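Long-range contact in HP1028 (PDB 4INN), which belongs to the lipocalin family and probably binds and carries a small ligand inside its beta-barrel: residues K76-S90 against G111-Y123. The protein carries 1 engineered substitution. Sequence-based numbering, arbitrary orientation.
Sequences KKDKLNPNPKLRNRS and GKAYNFYDGKTYY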
ATOM      1  N   LYS A  76      13.804  -5.401  -4.698  1.00 40.23           N
ATOM      2  CA  LYS A  76      14.709  -4.713  -5.593  1.00 41.05           C
ATOM      3  C   LYS A  76      14.857  -3.268  -5.129  1.00 36.77           C
ATOM      4  O   LYS A  76      14.244  -2.864  -4.160  1.00 38.54           O
ATOM      5  CB  LYS A  76      14.216  -4.815  -7.055  1.00 42.11           C
ATOM      6  CG  LYS A  76      12.845  -5.450  -7.223  1.00 44.10           C
ATOM      7  CD  LYS A  76      12.245  -5.221  -8.596  1.00 48.55           C
ATOM      8  CE  LYS A  76      11.572  -3.850  -8.747  1.00 51.81           C
ATOM      9  NZ  LYS A  76      10.847  -3.685 -10.054  1.00 52.32           N
ATOM     10  N   LYS A  77      15.688  -2.501  -5.816  1.00 34.63           N
ATOM     11  CA  LYS A  77      15.959  -1.130  -5.422  1.00 33.43           C
ATOM     12  C   LYS A  77      15.016  -0.157  -6.100  1.00 29.35           C
ATOM     13  O   LYS A  77      14.459  -0.439  -7.158  1.00 26.50           O
ATOM     14  CB  LYS A  77      17.392  -0.769  -5.781  1.00 37.92           C
ATOM     15  CG  LYS A  77      18.449  -1.566  -5.019  1.00 40.79           C
ATOM     16  CD  LYS A  77      19.837  -0.979  -5.278  1.00 44.76           C
ATOM     17  CE  LYS A  77      20.899  -1.552  -4.343  1.00 47.00           C
ATOM     18  NZ  LYS A  77      21.955  -0.546  -4.040  1.00 47.35           N
ATOM     19  N   ASP A  78      14.865   1.007  -5.495  1.00 26.93           N
ATOM     20  CA  ASP A  78      13.985   2.031  -6.022  1.00 26.86           C
ATOM     21  C   ASP A  78      14.659   2.882  -7.121  1.00 27.69           C
ATOM     22  O   ASP A  78      14.879   4.077  -6.972  1.00 26.87           O
ATOM     23  CB  ASP A  78      13.513   2.913  -4.875  1.00 24.77           C
ATOM     24  CG  ASP A  78      12.367   3.814  -5.276  1.00 23.35           C
ATOM     25  OD1 ASP A  78      11.746   3.616  -6.345  1.00 21.63           O
ATOM     26  OD2 ASP A  78      12.096   4.723  -4.497  1.00 22.83           O
ATOM     27  N   LYS A  79      14.953   2.258  -8.248  1.00 30.98           N
ATOM     28  CA  LYS A  79      15.802   2.865  -9.246  1.00 32.77           C
ATOM     29  C   LYS A  79      15.192   4.069  -9.940  1.00 34.52           C
ATOM     30  O   LYS A  79      15.940   4.949 -10.394  1.00 35.11           O
ATOM     31  CB  LYS A  79      16.172   1.832 -10.276  1.00 38.15           C
ATOM     32  CG  LYS A  79      17.047   0.734  -9.697  1.00 43.77           C
ATOM     33  CD  LYS A  79      17.736  -0.070 -10.787  1.00 47.86           C
ATOM     34  CE  LYS A  79      16.735  -0.876 -11.602  1.00 48.91           C
ATOM     35  NZ  LYS A  79      17.401  -1.387 -12.830  1.00 53.02           N
ATOM     36  N   LEU A  80      13.854   4.121 -10.015  1.00 32.66           N
ATOM     37  CA  LEU A  80      13.158   5.170 -10.765  1.00 31.10           C
ATOM     38  C   LEU A  80      12.792   6.361  -9.895  1.00 30.38           C
ATOM     39  O   LEU A  80      12.107   7.260 -10.367  1.00 28.27           O
ATOM     40  CB  LEU A  80      11.888   4.635 -11.440  1.00 31.16           C
ATOM     41  CG  LEU A  80      11.968   3.324 -12.245  1.00 32.54           C
ATOM     42  CD1 LEU A  80      10.568   2.911 -12.717  1.00 32.21           C
ATOM     43  CD2 LEU A  80      12.924   3.432 -13.434  1.00 31.24           C
ATOM     44  N   ASN A  81      13.230   6.392  -8.637  1.00 30.71           N
ATOM     45  CA  ASN A  81      12.869   7.526  -7.783  1.00 31.53           C
ATOM     46  C   ASN A  81      13.381   8.760  -8.472  1.00 34.80           C
ATOM     47  O   ASN A  81      14.553   8.801  -8.822  1.00 35.13           O
ATOM     48  CB  ASN A  81      13.433   7.429  -6.351  1.00 29.00           C
ATOM     49  CG  ASN A  81      12.571   8.188  -5.332  1.00 27.83           C
ATOM     50  OD1 ASN A  81      12.706   9.389  -5.159  1.00 26.87           O
ATOM     51  ND2 ASN A  81      11.660   7.484  -4.680  1.00 26.49           N
ATOM     52  N   PRO A  82      12.492   9.750  -8.721  1.00 42.14           N
ATOM     53  CA  PRO A  82      12.910  11.084  -9.166  1.00 41.73           C
ATOM     54  C   PRO A  82      14.088  11.623  -8.361  1.00 43.27           C
ATOM     55  O   PRO A  82      15.001  12.213  -8.938  1.00 51.31           O
ATOM     56  CB  PRO A  82      11.657  11.930  -8.921  1.00 41.32           C
ATOM     57  CG  PRO A  82      10.537  10.984  -9.184  1.00 41.12           C
ATOM     58  CD  PRO A  82      11.015   9.651  -8.658  1.00 42.59           C
ATOM     59  N   ASN A  83      14.078  11.402  -7.048  1.00 42.15           N
ATOM     60  CA  ASN A  83      15.171  11.832  -6.173  1.00 43.29           C
ATOM     61  C   ASN A  83      16.376  10.866  -6.154  1.00 45.79           C
ATOM     62  O   ASN A  83      16.302   9.797  -5.554  1.00 44.32           O
ATOM     63  CB  ASN A  83      14.647  12.015  -4.754  1.00 41.06           C
ATOM     64  CG  ASN A  83      15.680  12.615  -3.821  1.00 41.29           C
ATOM     65  OD1 ASN A  83      16.883  12.536  -4.067  1.00 41.99           O
ATOM     66  ND2 ASN A  83      15.212  13.232  -2.744  1.00 40.57           N
ATOM     67  N   PRO A  84      17.514  11.266  -6.760  1.00 53.30           N
ATOM     68  CA  PRO A  84      18.698  10.361  -6.839  1.00 53.84           C
ATOM     69  C   PRO A  84      19.177   9.776  -5.506  1.00 45.89           C
ATOM     70  O   PRO A  84      19.687   8.653  -5.483  1.00 42.36           O
ATOM     71  CB  PRO A  84      19.796  11.259  -7.442  1.00 54.69           C
ATOM     72  CG  PRO A  84      19.338  12.669  -7.186  1.00 54.92           C
ATOM     73  CD  PRO A  84      17.834  12.611  -7.281  1.00 54.38           C
ATOM     74  N   LYS A  85      19.006  10.527  -4.424  1.00 43.14           N
ATOM     75  CA  LYS A  85      19.446  10.100  -3.099  1.00 47.79           C
ATOM     76  C   LYS A  85      18.536   9.041  -2.473  1.00 48.90           C
ATOM     77  O   LYS A  85      18.786   8.603  -1.352  1.00 50.21           O
ATOM     78  CB  LYS A  85      19.513  11.288  -2.133  1.00 55.16           C
ATOM     79  CG  LYS A  85      20.147  12.568  -2.691  1.00 60.90           C
ATOM     80  CD  LYS A  85      21.173  13.163  -1.718  1.00 65.59           C
ATOM     81  CE  LYS A  85      21.275  14.680  -1.820  1.00 66.28           C
ATOM     82  NZ  LYS A  85      20.431  15.353  -0.794  1.00 66.65           N
ATOM     83  N   LEU A  86      17.463   8.667  -3.178  1.00 49.38           N
ATOM     84  CA  LEU A  86      16.498   7.659  -2.712  1.00 43.17           C
ATOM     85  C   LEU A  86      16.591   6.361  -3.508  1.00 39.95           C
ATOM     86  O   LEU A  86      15.957   5.385  -3.148  1.00 35.34           O
ATOM     87  CB  LEU A  86      15.071   8.204  -2.826  1.00 43.35           C
ATOM     88  CG  LEU A  86      14.395   8.813  -1.600  1.00 44.04           C
ATOM     89  CD1 LEU A  86      15.263   9.820  -0.877  1.00 46.18           C
ATOM     90  CD2 LEU A  86      13.102   9.478  -2.018  1.00 42.36           C
ATOM     91  N   ARG A  87      17.394   6.338  -4.568  1.00 38.36           N
ATOM     92  CA  ARG A  87      17.391   5.211  -5.500  1.00 40.11           C
ATOM     93  C   ARG A  87      18.019   3.917  -4.961  1.00 40.55           C
ATOM     94  O   ARG A  87      18.021   2.881  -5.642  1.00 38.52           O
ATOM     95  CB  ARG A  87      18.077   5.617  -6.794  1.00 43.34           C
ATOM     96  CG  ARG A  87      17.455   6.830  -7.482  1.00 47.20           C
ATOM     97  CD  ARG A  87      18.028   6.970  -8.880  1.00 50.83           C
ATOM     98  NE  ARG A  87      17.217   7.800  -9.774  1.00 55.21           N
ATOM     99  CZ  ARG A  87      17.589   8.970 -10.298  1.00 53.51           C
ATOM    100  NH1 ARG A  87      18.770   9.511 -10.017  1.00 55.97           N
ATOM    101  NH2 ARG A  87      16.756   9.612 -11.105  1.00 49.80           N
ATOM    102  N   ASN A  88      18.513   3.990  -3.726  1.00 42.50           N
ATOM    103  CA  ASN A  88      19.224   2.905  -3.061  1.00 42.57           C
ATOM    104  C   ASN A  88      18.341   2.073  -2.116  1.00 39.52           C
ATOM    105  O   ASN A  88      18.681   0.935  -1.778  1.00 36.26           O
ATOM    106  CB  ASN A  88      20.369   3.514  -2.245  1.00 46.65           C
ATOM    107  CG  ASN A  88      21.639   2.707  -2.337  1.00 49.91           C
ATOM    108  OD1 ASN A  88      22.205   2.296  -1.315  1.00 52.56           O
ATOM    109  ND2 ASN A  88      22.112   2.488  -3.570  1.00 48.59           N
ATOM    110  N   ARG A  89      17.223   2.650  -1.678  1.00 34.25           N
ATOM    111  CA  ARG A  89      16.307   1.976  -0.763  1.00 30.10           C
ATOM    112  C   ARG A  89      15.544   0.851  -1.449  1.00 29.58           C
ATOM    113  O   ARG A  89      15.375   0.850  -2.655  1.00 30.17           O
ATOM    114  CB  ARG A  89      15.301   2.956  -0.193  1.00 29.07           C
ATOM    115  CG  ARG A  89      14.191   3.296  -1.176  1.00 28.05           C
ATOM    116  CD  ARG A  89      13.570   4.638  -0.899  1.00 26.62           C
ATOM    117  NE  ARG A  89      12.396   4.843  -1.764  1.00 26.72           N
ATOM    118  CZ  ARG A  89      11.260   5.405  -1.343  1.00 25.95           C
ATOM    119  NH1 ARG A  89      11.163   5.784  -0.071  1.00 26.75           N
ATOM    120  NH2 ARG A  89      10.207   5.546  -2.152  1.00 23.16           N
ATOM    121  N   SER A  90      15.096  -0.104  -0.643  1.00 29.81           N
ATOM    122  CA  SER A  90      14.360  -1.265  -1.099  1.00 30.73           C
ATOM    123  C   SER A  90      12.937  -0.868  -1.487  1.00 30.65           C
ATOM    124  O   SER A  90      12.438   0.180  -1.082  1.00 31.42           O
ATOM    125  CB  SER A  90      14.315  -2.295   0.039  1.00 30.41           C
ATOM    126  OG  SER A  90      13.638  -3.475  -0.329  1.00 29.75           O
ATOM    127  N   GLY A 111      -5.049  10.262   0.449  1.00 19.92           N
ATOM    128  CA  GLY A 111      -3.795   9.529   0.440  1.00 21.67           C
ATOM    129  C   GLY A 111      -2.948   9.816  -0.787  1.00 23.57           C
ATOM    130  O   GLY A 111      -3.443  10.308  -1.803  1.00 25.33           O
ATOM    131  N   LYS A 112      -1.662   9.504  -0.687  1.00 25.18           N
ATOM    132  CA  LYS A 112      -0.754   9.609  -1.811  1.00 26.17           C
ATOM    133  C   LYS A 112       0.122   8.366  -1.882  1.00 24.73           C
ATOM    134  O   LYS A 112       0.761   7.990  -0.906  1.00 23.63           O
ATOM    135  CB  LYS A 112       0.091  10.844  -1.655  1.00 30.23           C
ATOM    136  CG  LYS A 112      -0.723  12.117  -1.567  1.00 34.35           C
ATOM    137  CD  LYS A 112       0.119  13.295  -2.044  1.00 40.56           C
ATOM    138  CE  LYS A 112       0.214  13.351  -3.572  1.00 43.00           C
ATOM    139  NZ  LYS A 112       1.373  14.161  -4.056  1.00 44.21           N
ATOM    140  N   ALA A 113       0.118   7.716  -3.039  1.00 23.73           N
ATOM    141  CA  ALA A 113       0.876   6.503  -3.248  1.00 23.24           C
ATOM    142  C   ALA A 113       2.051   6.699  -4.210  1.00 23.81           C
ATOM    143  O   ALA A 113       1.859   7.043  -5.380  1.00 25.93           O
ATOM    144  CB  ALA A 113      -0.026   5.414  -3.753  1.00 22.52           C
ATOM    145  N   TYR A 114       3.265   6.450  -3.729  1.00 22.62           N
ATOM    146  CA  TYR A 114       4.392   6.330  -4.636  1.00 23.40           C
ATOM    147  C   TYR A 114       4.328   4.986  -5.327  1.00 22.75           C
ATOM    148  O   TYR A 114       3.995   3.993  -4.701  1.00 22.39           O
ATOM    149  CB  TYR A 114       5.729   6.500  -3.901  1.00 23.10           C
ATOM    150  CG  TYR A 114       6.938   6.302  -4.796  1.00 23.40           C
ATOM    151  CD1 TYR A 114       7.283   7.247  -5.783  1.00 22.50           C
ATOM    152  CD2 TYR A 114       7.728   5.158  -4.675  1.00 22.69           C
ATOM    153  CE1 TYR A 114       8.394   7.051  -6.603  1.00 22.19           C
ATOM    154  CE2 TYR A 114       8.829   4.961  -5.493  1.00 22.33           C
ATOM    155  CZ  TYR A 114       9.167   5.900  -6.452  1.00 22.32           C
ATOM    156  OH  TYR A 114      10.283   5.659  -7.243  1.00 21.35           O
ATOM    157  N   ASN A 115       4.666   4.952  -6.611  1.00 24.50           N
ATOM    158  CA  ASN A 115       4.686   3.699  -7.375  1.00 25.50           C
ATOM    159  C   ASN A 115       6.081   3.333  -7.903  1.00 25.42           C
ATOM    160  O   ASN A 115       6.599   3.986  -8.794  1.00 25.97           O
ATOM    161  CB  ASN A 115       3.724   3.815  -8.535  1.00 26.08           C
ATOM    162  CG  ASN A 115       3.663   2.557  -9.356  1.00 26.85           C
ATOM    163  OD1 ASN A 115       3.837   1.469  -8.838  1.00 30.41           O
ATOM    164  ND2 ASN A 115       3.403   2.698 -10.639  1.00 27.78           N
ATOM    165  N   PHE A 116       6.662   2.271  -7.359  1.00 25.47           N
ATOM    166  CA  PHE A 116       8.051   1.866  -7.627  1.00 25.73           C
ATOM    167  C   PHE A 116       8.288   1.492  -9.080  1.00 29.07           C
ATOM    168  O   PHE A 116       9.382   1.699  -9.597  1.00 28.44           O
ATOM    169  CB  PHE A 116       8.426   0.672  -6.730  1.00 25.27           C
ATOM    170  CG  PHE A 116       8.682   1.059  -5.319  1.00 24.10           C
ATOM    171  CD1 PHE A 116       9.968   1.358  -4.890  1.00 23.33           C
ATOM    172  CD2 PHE A 116       7.633   1.171  -4.407  1.00 24.31           C
ATOM    173  CE1 PHE A 116      10.204   1.736  -3.573  1.00 23.02           C
ATOM    174  CE2 PHE A 116       7.874   1.562  -3.085  1.00 23.19           C
ATOM    175  CZ  PHE A 116       9.159   1.855  -2.677  1.00 22.26           C
ATOM    176  N   TYR A 117       7.250   0.956  -9.736  1.00 34.46           N
ATOM    177  CA  TYR A 117       7.321   0.557 -11.153  1.00 35.39           C
ATOM    178  C   TYR A 117       7.386   1.703 -12.147  1.00 35.94           C
ATOM    179  O   TYR A 117       7.613   1.460 -13.320  1.00 41.44           O
ATOM    180  CB  TYR A 117       6.141  -0.332 -11.531  1.00 36.42           C
ATOM    181  CG  TYR A 117       6.085  -1.617 -10.751  1.00 37.36           C
ATOM    182  CD1 TYR A 117       6.779  -2.750 -11.183  1.00 37.45           C
ATOM    183  CD2 TYR A 117       5.346  -1.701  -9.578  1.00 38.40           C
ATOM    184  CE1 TYR A 117       6.743  -3.936 -10.465  1.00 38.39           C
ATOM    185  CE2 TYR A 117       5.295  -2.885  -8.857  1.00 41.51           C
ATOM    186  CZ  TYR A 117       5.994  -4.001  -9.306  1.00 40.50           C
ATOM    187  OH  TYR A 117       5.945  -5.178  -8.573  1.00 45.39           O
ATOM    188  N   ASP A 118       7.201   2.946 -11.716  1.00 36.93           N
ATOM    189  CA  ASP A 118       7.283   4.074 -12.663  1.00 34.63           C
ATOM    190  C   ASP A 118       7.791   5.393 -12.088  1.00 32.05           C
ATOM    191  O   ASP A 118       8.095   6.330 -12.841  1.00 32.05           O
ATOM    192  CB  ASP A 118       5.933   4.247 -13.373  1.00 37.75           C
ATOM    193  CG  ASP A 118       4.849   4.897 -12.491  1.00 42.17           C
ATOM    194  OD1 ASP A 118       3.897   5.455 -13.076  1.00 48.85           O
ATOM    195  OD2 ASP A 118       4.923   4.875 -11.237  1.00 41.67           O
ATOM    196  N   GLY A 119       7.906   5.468 -10.764  1.00 30.47           N
ATOM    197  CA  GLY A 119       8.497   6.633 -10.103  1.00 29.64           C
ATOM    198  C   GLY A 119       7.541   7.773  -9.844  1.00 28.71           C
ATOM    199  O   GLY A 119       7.952   8.854  -9.366  1.00 30.48           O
ATOM    200  N   LYS A 120       6.264   7.538 -10.132  1.00 29.24           N
ATOM    201  CA  LYS A 120       5.221   8.557  -9.992  1.00 31.24           C
ATOM    202  C   LYS A 120       4.388   8.371  -8.736  1.00 29.11           C
ATOM    203  O   LYS A 120       4.240   7.255  -8.235  1.00 29.04           O
ATOM    204  CB  LYS A 120       4.300   8.547 -11.213  1.00 35.79           C
ATOM    205  CG  LYS A 120       4.907   9.136 -12.477  1.00 40.15           C
ATOM    206  CD  LYS A 120       4.013   8.797 -13.657  1.00 47.64           C
ATOM    207  CE  LYS A 120       4.581   9.296 -14.981  1.00 52.54           C
ATOM    208  NZ  LYS A 120       4.023   8.512 -16.123  1.00 52.83           N
ATOM    209  N   THR A 121       3.851   9.485  -8.252  1.00 28.02           N
ATOM    210  CA  THR A 121       3.034   9.543  -7.062  1.00 27.97           C
ATOM    211  C   THR A 121       1.587   9.770  -7.527  1.00 27.41           C
ATOM    212  O   THR A 121       1.334  10.535  -8.456  1.00 26.48           O
ATOM    213  CB  THR A 121       3.549  10.660  -6.114  1.00 30.24           C
ATOM    214  OG1 THR A 121       4.830  10.287  -5.586  1.00 32.35           O
ATOM    215  CG2 THR A 121       2.617  10.880  -4.915  1.00 30.53           C
ATOM    216  N   TYR A 122       0.643   9.065  -6.912  1.00 26.07           N
ATOM    217  CA  TYR A 122      -0.749   9.132  -7.327  1.00 25.38           C
ATOM    218  C   TYR A 122      -1.590   9.453  -6.120  1.00 24.03           C
ATOM    219  O   TYR A 122      -1.265   9.030  -5.038  1.00 24.70           O
ATOM    220  CB  TYR A 122      -1.231   7.788  -7.845  1.00 26.88           C
ATOM    221  CG  TYR A 122      -0.540   7.298  -9.061  1.00 28.01           C
ATOM    222  CD1 TYR A 122      -1.181   7.281 -10.289  1.00 27.32           C
ATOM    223  CD2 TYR A 122       0.768   6.821  -8.989  1.00 29.09           C
ATOM    224  CE1 TYR A 122      -0.538   6.819 -11.415  1.00 27.21           C
ATOM    225  CE2 TYR A 122       1.415   6.349 -10.120  1.00 28.18           C
ATOM    226  CZ  TYR A 122       0.759   6.357 -11.317  1.00 27.56           C
ATOM    227  OH  TYR A 122       1.407   5.873 -12.413  1.00 30.69           O
ATOM    228  N   TYR A 123      -2.696  10.163  -6.319  1.00 22.44           N
ATOM    229  CA  TYR A 123      -3.650  10.390  -5.254  1.00 20.95           C
ATOM    230  C   TYR A 123      -4.459   9.114  -5.062  1.00 18.78           C
ATOM    231  O   TYR A 123      -4.810   8.462  -6.032  1.00 17.02           O
ATOM    232  CB  TYR A 123      -4.571  11.543  -5.606  1.00 21.55           C
ATOM    233  CG  TYR A 123      -3.856  12.840  -5.832  1.00 22.77           C
ATOM    234  CD1 TYR A 123      -3.548  13.684  -4.751  1.00 23.99           C
ATOM    235  CD2 TYR A 123      -3.490  13.251  -7.123  1.00 22.60           C
ATOM    236  CE1 TYR A 123      -2.889  14.892  -4.952  1.00 24.56           C
ATOM    237  CE2 TYR A 123      -2.854  14.465  -7.331  1.00 23.39           C
ATOM    238  CZ  TYR A 123      -2.551  15.273  -6.236  1.00 25.58           C
ATOM    239  OH  TYR A 123      -1.914  16.483  -6.409  1.00 31.01           O
TER
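Asp78 and Tyr114 each have CG anti to the backbone N (chi1 -168° and 177°), which sends carboxylate and phenol at one another from opposite directions, their planes steeply inclined. Tyr114 OH donates to Asp78 OD1 at 2.7 Å, on the syn side of the carboxylate and close to its plane. Asp78 OD2 accepts twice, from opposite faces: Arg89 NE forms a salt bridge at 2.8 Å on the anti side, and Asn81 ND2 comes from the syn side. With both oxygens gripped, the rotation of this buried carboxylate is fixed, and the nearby guanidinium would probably favour its charged form. Tyr114 CD2 lies at the edge of the Arg89 guanidinium, 3.6 Å from Arg89 NH2, with the two planes 63° apart. In this antiparallel eight-stranded lipocalin barrel, the contact lays the long loop after strand 61-69 over the hairpin turn joining strands 107-115 and 120-128. Phe116 receives the edge of Tyr114 on one face, while Phe116 CD1 sits 3.2 Å from Asp78 OD1. Against the turn backbone, Leu80 CD1 rests 3.3 Å from Tyr117 O, and Pro82 CD packs 3.2 Å from Gly119 O. Strand 120-128 of the hairpin carries Tyr122, which lines the pocket occupied by a polyethylene glycol fragment.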